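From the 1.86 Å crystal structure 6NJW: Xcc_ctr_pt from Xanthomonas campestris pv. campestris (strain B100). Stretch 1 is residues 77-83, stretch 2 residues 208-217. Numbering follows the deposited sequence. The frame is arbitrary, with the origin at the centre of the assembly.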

# COMPACT_ATOMS: atom_id res chain seq x y z
N HIS A 77 -9.96 5.97 8.50
CA HIS A 77 -8.89 5.88 7.53
C HIS A 77 -7.90 4.82 7.97
O HIS A 77 -7.88 4.40 9.13
CB HIS A 77 -8.17 7.23 7.37
CG HIS A 77 -7.56 7.71 8.64
ND1 HIS A 77 -8.29 8.33 9.63
CD2 HIS A 77 -6.29 7.61 9.11
CE1 HIS A 77 -7.50 8.60 10.65
NE2 HIS A 77 -6.28 8.17 10.37
N VAL A 78 -7.08 4.38 7.02
CA VAL A 78 -6.03 3.41 7.28
C VAL A 78 -4.74 3.93 6.64
O VAL A 78 -4.77 4.83 5.82
CB VAL A 78 -6.39 2.01 6.75
CG1 VAL A 78 -7.58 1.45 7.52
CG2 VAL A 78 -6.70 2.07 5.24
N ILE A 79 -3.61 3.33 7.01
CA ILE A 79 -2.32 3.69 6.42
C ILE A 79 -1.62 2.42 5.95
O ILE A 79 -1.63 1.40 6.65
CB ILE A 79 -1.42 4.44 7.44
CG1 ILE A 79 -1.89 5.89 7.59
CG2 ILE A 79 0.05 4.38 7.02
CD1 ILE A 79 -1.26 6.60 8.81
N LEU A 80 -0.98 2.49 4.79
CA LEU A 80 -0.10 1.46 4.27
C LEU A 80 1.26 2.10 4.05
O LEU A 80 1.38 3.05 3.28
CB LEU A 80 -0.63 0.90 2.94
CG LEU A 80 -1.96 0.16 3.08
CD1 LEU A 80 -2.66 -0.06 1.75
CD2 LEU A 80 -1.64 -1.16 3.73
N THR A 81 2.28 1.57 4.73
CA THR A 81 3.60 2.18 4.60
C THR A 81 4.66 1.10 4.73
O THR A 81 4.38 -0.02 5.18
CB THR A 81 3.80 3.29 5.65
OG1 THR A 81 4.96 4.08 5.31
CG2 THR A 81 3.95 2.70 7.03
N ASP A 82 5.89 1.43 4.30
CA ASP A 82 7.00 0.48 4.22
C ASP A 82 7.92 0.61 5.42
O ASP A 82 8.22 1.72 5.87
CB ASP A 82 7.80 0.70 2.93
CG ASP A 82 7.03 0.30 1.69
OD1 ASP A 82 5.98 -0.37 1.84
OD2 ASP A 82 7.45 0.64 0.57
N ARG A 83 8.41 -0.53 5.92
CA ARG A 83 9.23 -0.51 7.12
C ARG A 83 10.52 0.28 6.91
O ARG A 83 10.93 1.05 7.79
CB ARG A 83 9.57 -1.92 7.59
CG ARG A 83 10.16 -1.93 9.00
CD ARG A 83 10.60 -3.31 9.43
NE ARG A 83 10.93 -3.39 10.85
CZ ARG A 83 10.15 -3.94 11.77
NH1 ARG A 83 8.98 -4.47 11.41
NH2 ARG A 83 10.51 -3.97 13.05
N ALA A 208 -0.11 -9.33 2.81
CA ALA A 208 -0.87 -9.35 4.05
C ALA A 208 -1.18 -7.95 4.57
O ALA A 208 -2.28 -7.70 5.09
CB ALA A 208 -0.12 -10.16 5.11
N TYR A 209 -0.24 -7.01 4.44
CA TYR A 209 -0.52 -5.68 4.98
C TYR A 209 -1.64 -4.98 4.20
O TYR A 209 -2.41 -4.22 4.79
CB TYR A 209 0.76 -4.84 5.04
CG TYR A 209 1.24 -4.19 3.76
CD1 TYR A 209 1.59 -4.95 2.64
CD2 TYR A 209 1.38 -2.82 3.67
CE1 TYR A 209 2.05 -4.35 1.47
CE2 TYR A 209 1.83 -2.21 2.49
CZ TYR A 209 2.17 -2.98 1.40
OH TYR A 209 2.61 -2.37 0.24
N ILE A 210 -1.76 -5.27 2.91
CA ILE A 210 -2.84 -4.69 2.11
C ILE A 210 -4.18 -5.31 2.47
O ILE A 210 -5.19 -4.60 2.63
CB ILE A 210 -2.52 -4.84 0.61
CG1 ILE A 210 -1.34 -3.92 0.22
CG2 ILE A 210 -3.74 -4.53 -0.26
CD1 ILE A 210 -0.98 -3.99 -1.26
N ARG A 211 -4.24 -6.64 2.60
CA ARG A 211 -5.48 -7.27 3.05
C ARG A 211 -5.91 -6.74 4.42
O ARG A 211 -7.09 -6.47 4.65
CB ARG A 211 -5.31 -8.79 3.10
CG ARG A 211 -6.59 -9.51 3.58
CD ARG A 211 -6.38 -11.03 3.74
NE ARG A 211 -5.83 -11.62 2.53
CZ ARG A 211 -6.58 -12.14 1.57
NH1 ARG A 211 -7.90 -12.13 1.70
NH2 ARG A 211 -6.03 -12.67 0.48
N SER A 212 -4.95 -6.57 5.33
CA SER A 212 -5.26 -6.06 6.66
C SER A 212 -5.86 -4.66 6.59
O SER A 212 -6.85 -4.38 7.28
CB SER A 212 -3.98 -6.04 7.51
OG SER A 212 -3.66 -7.34 7.96
N ALA A 213 -5.28 -3.79 5.77
CA ALA A 213 -5.80 -2.43 5.71
C ALA A 213 -7.16 -2.39 5.05
O ALA A 213 -8.04 -1.65 5.49
CB ALA A 213 -4.83 -1.52 4.94
N LEU A 214 -7.34 -3.17 3.98
CA LEU A 214 -8.64 -3.20 3.31
C LEU A 214 -9.74 -3.70 4.24
O LEU A 214 -10.83 -3.13 4.29
CB LEU A 214 -8.56 -4.07 2.06
CG LEU A 214 -7.74 -3.47 0.92
CD1 LEU A 214 -7.61 -4.50 -0.22
CD2 LEU A 214 -8.37 -2.17 0.42
N GLU A 215 -9.47 -4.77 4.99
CA GLU A 215 -10.45 -5.32 5.93
C GLU A 215 -10.71 -4.35 7.08
O GLU A 215 -11.85 -4.23 7.56
CB GLU A 215 -9.97 -6.67 6.44
CG GLU A 215 -9.85 -7.73 5.31
CD GLU A 215 -9.40 -9.11 5.81
OE1 GLU A 215 -8.69 -9.18 6.83
OE2 GLU A 215 -9.73 -10.12 5.16
N HIS A 216 -9.68 -3.64 7.53
CA HIS A 216 -9.87 -2.68 8.62
C HIS A 216 -10.83 -1.57 8.21
O HIS A 216 -11.77 -1.26 8.94
CB HIS A 216 -8.52 -2.09 9.05
CG HIS A 216 -8.62 -1.22 10.27
ND1 HIS A 216 -8.30 -1.67 11.53
CD2 HIS A 216 -9.04 0.06 10.42
CE1 HIS A 216 -8.50 -0.70 12.41
NE2 HIS A 216 -8.95 0.36 11.77
N ILE A 217 -10.61 -0.97 7.03
CA ILE A 217 -11.45 0.16 6.62
C ILE A 217 -12.84 -0.32 6.24
O ILE A 217 -13.84 0.35 6.50
CB ILE A 217 -10.79 0.97 5.49
CG1 ILE A 217 -11.54 2.29 5.25
CG2 ILE A 217 -10.71 0.22 4.19
CD1 ILE A 217 -11.54 3.20 6.48

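The centre of this contact is apolar. Val78 and Leu80 of the strand point toward the helix and pack on Tyr209, Ala213 and Ile217. The strand, residues 77-82, and the helix, residues 208-217, run almost exactly antiparallel, at 174°. Their axes approach to 8.1 Å. About 413 Å² is buried between them, counting both sides.

Leu80 gives up the most surface on the strand side. Its chi1 is m and its chi2 is t. Its CD2 atom is wedged between two helix residues one turn apart. Leu80 CD2 lies 3.4 Å from Ala213 CB and 3.4 Å from Tyr209 CD2. The same Leu80 CD2 is 3.3 Å from the backbone atom Tyr209 O, a close van der Waals contact. That carbonyl is not left without a partner, because Tyr209 O accepts the helical hydrogen bond from Ala213 N at 3.1 Å. The other methyl, Leu80 CD1, comes within 4.4 Å of Ile210 CG1. The CA-to-CB bond of Ile210 points sideways relative to the strand, and the residue adds only a small apolar flank.

Ala213 suits its place because it is small. Its CB points toward the strand, and the backbones can come close here: Val78 CA and Ala213 CA are 6.1 Å apart. Val78 CG2 lies 4.1 Å from Ala213 CB. Val78 and Leu80 thus both reach this one methyl group, which sits between them on the helix surface.

Val78 also extends the apolar patch toward the start of the strand. Its chi1 is m, and Val78 CG1 packs 3.8 Å from Ile217 CB. The branched side chains of valine and isoleucine offer broad hydrocarbon surface close to their backbones. Ile217 has chi1 t and chi2 p, and Ile217 CD1 reaches to 3.8 Å from the backbone atom His77 N. The side chain of His77 itself points away from the helix, and its ring nitrogens form hydrogen bonds outside this contact.

The alternation of the strand explains which residues take part. Val78 and Leu80 face the helix, while His77, Ile79 and Thr81 point away from it. Thr81 OG1 is hydrogen-bonded elsewhere in the structure. On the helix, Tyr209, Ala213, His216 and Ile217 are spaced three or four residues apart, or stand next to each other, so they share one face. Arg211 and Leu214 point away.

Further out, the contact becomes more polar. His216 is partly exposed and lies at the margin. His216 CD2 is 3.5 Å from Val78 CG1, so a ring carbon touches the valine while the residue keeps some access to solvent. At the other end, Tyr209 is buried, with chi1 p. Its ring packs against Leu80, and its hydroxyl makes its nearest approach to Asp82. Tyr209 CE2 is 4.3 Å from Thr81 O, and Tyr209 OH is 4.2 Å from Asp82 OD1. Asp82 points sideways, but its carboxylate comes nearer. No hydrogen bond joins the two stretches, so packing holds them together.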